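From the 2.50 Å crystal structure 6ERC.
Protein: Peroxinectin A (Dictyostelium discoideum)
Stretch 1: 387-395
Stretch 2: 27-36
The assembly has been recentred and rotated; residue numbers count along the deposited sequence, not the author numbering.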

ATOM      1  N   ASN A 387       8.074   2.234  12.449  1.00 56.24           N
ATOM      2  CA  ASN A 387       7.291   2.841  13.520  1.00 57.06           C
ATOM      3  C   ASN A 387       8.198   3.518  14.539  1.00 56.67           C
ATOM      4  O   ASN A 387       7.918   4.637  14.987  1.00 53.77           O
ATOM      5  CB  ASN A 387       6.417   1.786  14.197  1.00 58.01           C
ATOM      6  CG  ASN A 387       5.281   1.311  13.314  1.00 54.95           C
ATOM      7  OD1 ASN A 387       4.192   1.883  13.323  1.00 52.67           O
ATOM      8  ND2 ASN A 387       5.527   0.254  12.552  1.00 55.62           N
ATOM      9  N   ARG A 388       9.291   2.852  14.919  1.00 57.20           N
ATOM     10  CA  ARG A 388      10.237   3.445  15.857  1.00 58.79           C
ATOM     11  C   ARG A 388      11.045   4.555  15.203  1.00 58.66           C
ATOM     12  O   ARG A 388      11.469   5.499  15.883  1.00 57.40           O
ATOM     13  CB  ARG A 388      11.155   2.358  16.414  1.00 58.74           C
ATOM     14  CG  ARG A 388      10.415   1.310  17.226  1.00 57.89           C
ATOM     15  CD  ARG A 388      11.277   0.099  17.519  1.00 58.56           C
ATOM     16  NE  ARG A 388      10.559  -0.889  18.316  1.00 58.17           N
ATOM     17  CZ  ARG A 388      11.111  -1.984  18.830  1.00 59.74           C
ATOM     18  NH1 ARG A 388      12.399  -2.237  18.632  1.00 59.77           N
ATOM     19  NH2 ARG A 388      10.376  -2.825  19.545  1.00 59.53           N
ATOM     20  N   ASP A 389      11.267   4.459  13.890  1.00 58.71           N
ATOM     21  CA  ASP A 389      11.895   5.548  13.149  1.00 58.19           C
ATOM     22  C   ASP A 389      11.015   6.792  13.163  1.00 56.47           C
ATOM     23  O   ASP A 389      11.496   7.907  13.393  1.00 56.59           O
ATOM     24  CB  ASP A 389      12.177   5.091  11.715  1.00 58.39           C
ATOM     25  CG  ASP A 389      12.771   6.188  10.848  1.00 58.98           C
ATOM     26  OD1 ASP A 389      13.008   7.305  11.351  1.00 59.89           O
ATOM     27  OD2 ASP A 389      13.005   5.925   9.650  1.00 57.26           O
ATOM     28  N   HIS A 390       9.714   6.618  12.925  1.00 56.71           N
ATOM     29  CA  HIS A 390       8.787   7.742  12.872  1.00 56.88           C
ATOM     30  C   HIS A 390       8.344   8.216  14.246  1.00 56.08           C
ATOM     31  O   HIS A 390       7.698   9.265  14.339  1.00 54.98           O
ATOM     32  CB  HIS A 390       7.545   7.370  12.055  1.00 57.91           C
ATOM     33  CG  HIS A 390       7.820   7.115  10.605  1.00 57.73           C
ATOM     34  ND1 HIS A 390       6.827   7.115   9.649  1.00 57.30           N
ATOM     35  CD2 HIS A 390       8.974   6.844   9.950  1.00 58.20           C
ATOM     36  CE1 HIS A 390       7.359   6.860   8.466  1.00 57.75           C
ATOM     37  NE2 HIS A 390       8.660   6.691   8.622  1.00 57.97           N
ATOM     38  N   GLY A 391       8.657   7.475  15.303  1.00 57.73           N
ATOM     39  CA  GLY A 391       8.253   7.872  16.637  1.00 56.15           C
ATOM     40  C   GLY A 391       6.788   7.634  16.919  1.00 55.21           C
ATOM     41  O   GLY A 391       6.148   8.451  17.592  1.00 55.03           O
ATOM     42  N   ILE A 392       6.232   6.538  16.413  1.00 54.72           N
ATOM     43  CA  ILE A 392       4.829   6.219  16.700  1.00 55.14           C
ATOM     44  C   ILE A 392       4.676   5.976  18.199  1.00 55.60           C
ATOM     45  O   ILE A 392       5.448   5.185  18.778  1.00 56.78           O
ATOM     46  CB  ILE A 392       4.375   4.988  15.891  1.00 56.43           C
ATOM     47  CG1 ILE A 392       4.436   5.278  14.384  1.00 54.80           C
ATOM     48  CG2 ILE A 392       2.963   4.548  16.300  1.00 55.05           C
ATOM     49  CD1 ILE A 392       3.460   6.345  13.895  1.00 53.43           C
ATOM     50  N   PRO A 393       3.728   6.617  18.876  1.00 55.86           N
ATOM     51  CA  PRO A 393       3.586   6.416  20.323  1.00 54.95           C
ATOM     52  C   PRO A 393       3.297   4.965  20.656  1.00 56.00           C
ATOM     53  O   PRO A 393       2.936   4.173  19.772  1.00 55.28           O
ATOM     54  CB  PRO A 393       2.394   7.314  20.689  1.00 55.19           C
ATOM     55  CG  PRO A 393       2.363   8.341  19.638  1.00 56.32           C
ATOM     56  CD  PRO A 393       2.809   7.655  18.382  1.00 55.43           C
ATOM     57  N   PRO A 394       3.450   4.575  21.922  1.00 56.87           N
ATOM     58  CA  PRO A 394       3.067   3.219  22.329  1.00 56.69           C
ATOM     59  C   PRO A 394       1.575   2.968  22.165  1.00 56.03           C
ATOM     60  O   PRO A 394       0.763   3.889  22.059  1.00 54.93           O
ATOM     61  CB  PRO A 394       3.480   3.164  23.804  1.00 57.07           C
ATOM     62  CG  PRO A 394       4.544   4.189  23.934  1.00 57.21           C
ATOM     63  CD  PRO A 394       4.180   5.282  22.987  1.00 56.66           C
ATOM     64  N   TYR A 395       1.224   1.680  22.167  1.00 55.37           N
ATOM     65  CA  TYR A 395      -0.152   1.251  21.938  1.00 54.95           C
ATOM     66  C   TYR A 395      -1.139   2.039  22.797  1.00 56.38           C
ATOM     67  O   TYR A 395      -2.076   2.657  22.281  1.00 55.74           O
ATOM     68  CB  TYR A 395      -0.258  -0.253  22.210  1.00 57.20           C
ATOM     69  CG  TYR A 395      -1.654  -0.828  22.120  1.00 58.21           C
ATOM     70  CD1 TYR A 395      -2.357  -0.825  20.920  1.00 55.80           C
ATOM     71  CD2 TYR A 395      -2.257  -1.403  23.232  1.00 57.87           C
ATOM     72  CE1 TYR A 395      -3.629  -1.362  20.839  1.00 56.27           C
ATOM     73  CE2 TYR A 395      -3.525  -1.942  23.160  1.00 57.50           C
ATOM     74  CZ  TYR A 395      -4.207  -1.921  21.963  1.00 58.43           C
ATOM     75  OH  TYR A 395      -5.473  -2.459  21.895  1.00 58.73           O
TER
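Stretch 2, residues 27-36: IRLANPIKFN

Stretch 2 (27-36) packs as a mostly extended segment without regular helix or strand against the end of the helix in stretch 1 and the loop that follows, running roughly opposite in direction, with Ala30 and Asn31 near Pro393, Ile33 at Gly391 and Phe35 at Asp389 and His390, while the long side chain of Arg28 reaches back to His390. The nearest CA atoms across the stretches are those of Gly391 and Ile33, 4.9 Å apart. Gly391 leaves the helix with positive phi (76°); within its own stretch, Ile392 N donates a hydrogen bond to Asn387 O at 2.9 Å, and Gly391 N reaches Arg388 O only weakly at 3.5 Å. Two carbonyls, those of His390 and Gly391, find donors in stretch 2. His390 O accepts from Arg28 NH2 at 2.7 Å and, in a weak bond, from Arg28 NH1 at 3.1 Å, lying near the guanidinium plane; Arg28 NE and NH2 are also bonded elsewhere in the structure. Gly391 O accepts from Ile33 N at 3.0 Å, and Gly391 CA makes a CA-H...O contact with Ile33 O at 3.6 Å. A CB on Gly391 would clash with Ile33 O and Phe35 CD2. The CA-to-CB bond of Phe35 points toward stretch 1, its CB 3.2 Å from Asp389 O and its CD2 3.6 Å from His390 O. Beyond the glycine, Pro393 CG approaches Asn31 O at 3.0 Å and Ala30 CB at 4.3 Å, while Pro394 CD meets Ile33 CG2 at 4.4 Å.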

ATOM      1  N   ILE A  27       0.959  14.053   8.057  1.00 53.70           N
ATOM      2  CA  ILE A  27       0.127  14.563   9.137  1.00 54.08           C
ATOM      3  C   ILE A  27       0.281  13.643  10.345  1.00 53.85           C
ATOM      4  O   ILE A  27       0.677  12.481  10.225  1.00 52.83           O
ATOM      5  CB  ILE A  27      -1.356  14.676   8.694  1.00 54.36           C
ATOM      6  CG1 ILE A  27      -1.503  15.690   7.557  1.00 55.51           C
ATOM      7  CG2 ILE A  27      -2.271  15.068   9.847  1.00 55.19           C
ATOM      8  CD1 ILE A  27      -1.114  17.116   7.929  1.00 55.78           C
ATOM      9  N   ARG A  28      -0.018  14.174  11.529  1.00 52.10           N
ATOM     10  CA  ARG A  28      -0.006  13.404  12.765  1.00 53.52           C
ATOM     11  C   ARG A  28      -1.388  13.447  13.398  1.00 52.34           C
ATOM     12  O   ARG A  28      -1.957  14.527  13.586  1.00 53.16           O
ATOM     13  CB  ARG A  28       1.034  13.949  13.752  1.00 54.60           C
ATOM     14  CG  ARG A  28       2.476  13.809  13.300  1.00 54.79           C
ATOM     15  CD  ARG A  28       3.057  12.444  13.635  1.00 53.40           C
ATOM     16  NE  ARG A  28       4.461  12.361  13.243  1.00 54.61           N
ATOM     17  CZ  ARG A  28       5.236  11.297  13.424  1.00 53.87           C
ATOM     18  NH1 ARG A  28       4.756  10.204  14.001  1.00 53.42           N
ATOM     19  NH2 ARG A  28       6.499  11.329  13.025  1.00 54.69           N
ATOM     20  N   LEU A  29      -1.926  12.271  13.720  1.00 52.17           N
ATOM     21  CA  LEU A  29      -3.105  12.208  14.575  1.00 53.21           C
ATOM     22  C   LEU A  29      -2.729  12.306  16.045  1.00 53.14           C
ATOM     23  O   LEU A  29      -3.528  12.790  16.854  1.00 54.89           O
ATOM     24  CB  LEU A  29      -3.872  10.908  14.332  1.00 53.70           C
ATOM     25  CG  LEU A  29      -4.251  10.586  12.885  1.00 52.09           C
ATOM     26  CD1 LEU A  29      -5.026   9.280  12.838  1.00 51.12           C
ATOM     27  CD2 LEU A  29      -5.053  11.719  12.266  1.00 50.43           C
ATOM     28  N   ALA A  30      -1.525  11.860  16.399  1.00 53.63           N
ATOM     29  CA  ALA A  30      -1.052  11.852  17.774  1.00 53.98           C
ATOM     30  C   ALA A  30       0.381  12.363  17.813  1.00 53.96           C
ATOM     31  O   ALA A  30       1.158  12.144  16.881  1.00 54.56           O
ATOM     32  CB  ALA A  30      -1.123  10.444  18.374  1.00 52.61           C
ATOM     33  N   ASN A  31       0.724  13.051  18.896  1.00 55.57           N
ATOM     34  CA  ASN A  31       2.083  13.549  19.046  1.00 56.02           C
ATOM     35  C   ASN A  31       3.074  12.391  18.937  1.00 55.21           C
ATOM     36  O   ASN A  31       2.842  11.324  19.514  1.00 55.14           O
ATOM     37  CB  ASN A  31       2.261  14.252  20.393  1.00 54.50           C
ATOM     38  CG  ASN A  31       1.610  15.613  20.432  1.00 55.18           C
ATOM     39  OD1 ASN A  31       2.229  16.619  20.088  1.00 56.10           O
ATOM     40  ND2 ASN A  31       0.355  15.657  20.856  1.00 55.59           N
ATOM     41  N   PRO A  32       4.169  12.552  18.202  1.00 56.22           N
ATOM     42  CA  PRO A  32       5.206  11.516  18.201  1.00 56.29           C
ATOM     43  C   PRO A  32       6.112  11.623  19.417  1.00 56.30           C
ATOM     44  O   PRO A  32       6.286  12.694  20.002  1.00 56.07           O
ATOM     45  CB  PRO A  32       5.983  11.798  16.908  1.00 55.08           C
ATOM     46  CG  PRO A  32       5.807  13.255  16.679  1.00 54.72           C
ATOM     47  CD  PRO A  32       4.447  13.611  17.213  1.00 55.09           C
ATOM     48  N   ILE A  33       6.684  10.481  19.804  1.00 56.08           N
ATOM     49  CA  ILE A  33       7.725  10.457  20.824  1.00 56.49           C
ATOM     50  C   ILE A  33       9.059  10.709  20.139  1.00 56.89           C
ATOM     51  O   ILE A  33       9.232  10.417  18.952  1.00 58.43           O
ATOM     52  CB  ILE A  33       7.733   9.128  21.612  1.00 57.10           C
ATOM     53  CG1 ILE A  33       7.905   7.928  20.676  1.00 57.57           C
ATOM     54  CG2 ILE A  33       6.459   8.987  22.423  1.00 57.77           C
ATOM     55  CD1 ILE A  33       8.205   6.630  21.409  1.00 57.61           C
ATOM     56  N   LYS A  34      10.013  11.261  20.888  1.00 57.94           N
ATOM     57  CA  LYS A  34      11.312  11.605  20.323  1.00 58.19           C
ATOM     58  C   LYS A  34      11.919  10.407  19.604  1.00 57.58           C
ATOM     59  O   LYS A  34      12.053   9.322  20.178  1.00 59.46           O
ATOM     60  CB  LYS A  34      12.252  12.094  21.427  1.00 58.77           C
ATOM     61  CG  LYS A  34      11.751  13.325  22.167  1.00 59.03           C
ATOM     62  CD  LYS A  34      12.880  14.059  22.884  1.00 60.66           C
ATOM     63  CE  LYS A  34      13.559  13.192  23.929  1.00 59.92           C
ATOM     64  NZ  LYS A  34      14.609  13.951  24.673  1.00 63.51           N
ATOM     65  N   PHE A  35      12.279  10.607  18.337  1.00 57.19           N
ATOM     66  CA  PHE A  35      12.865   9.550  17.523  1.00 58.77           C
ATOM     67  C   PHE A  35      14.308   9.833  17.129  1.00 58.92           C
ATOM     68  O   PHE A  35      14.930   8.990  16.474  1.00 59.76           O
ATOM     69  CB  PHE A  35      12.014   9.306  16.263  1.00 58.79           C
ATOM     70  CG  PHE A  35      11.631  10.560  15.524  1.00 57.64           C
ATOM     71  CD1 PHE A  35      12.499  11.141  14.616  1.00 57.87           C
ATOM     72  CD2 PHE A  35      10.391  11.144  15.722  1.00 57.54           C
ATOM     73  CE1 PHE A  35      12.146  12.287  13.934  1.00 57.57           C
ATOM     74  CE2 PHE A  35      10.032  12.291  15.041  1.00 57.09           C
ATOM     75  CZ  PHE A  35      10.910  12.862  14.146  1.00 57.21           C
ATOM     76  N   ASN A  36      14.857  10.986  17.509  1.00 60.19           N
ATOM     77  CA  ASN A  36      16.279  11.283  17.338  1.00 61.00           C
ATOM     78  C   ASN A  36      16.716  11.047  15.888  1.00 59.79           C
ATOM     79  O   ASN A  36      17.490  10.144  15.571  1.00 59.54           O
ATOM     80  CB  ASN A  36      17.106  10.439  18.314  1.00 60.89           C
ATOM     81  CG  ASN A  36      18.508  10.970  18.498  1.00 60.68           C
ATOM     82  OD1 ASN A  36      18.729  11.915  19.250  1.00 62.07           O
ATOM     83  ND2 ASN A  36      19.465  10.361  17.817  1.00 62.71           N
TER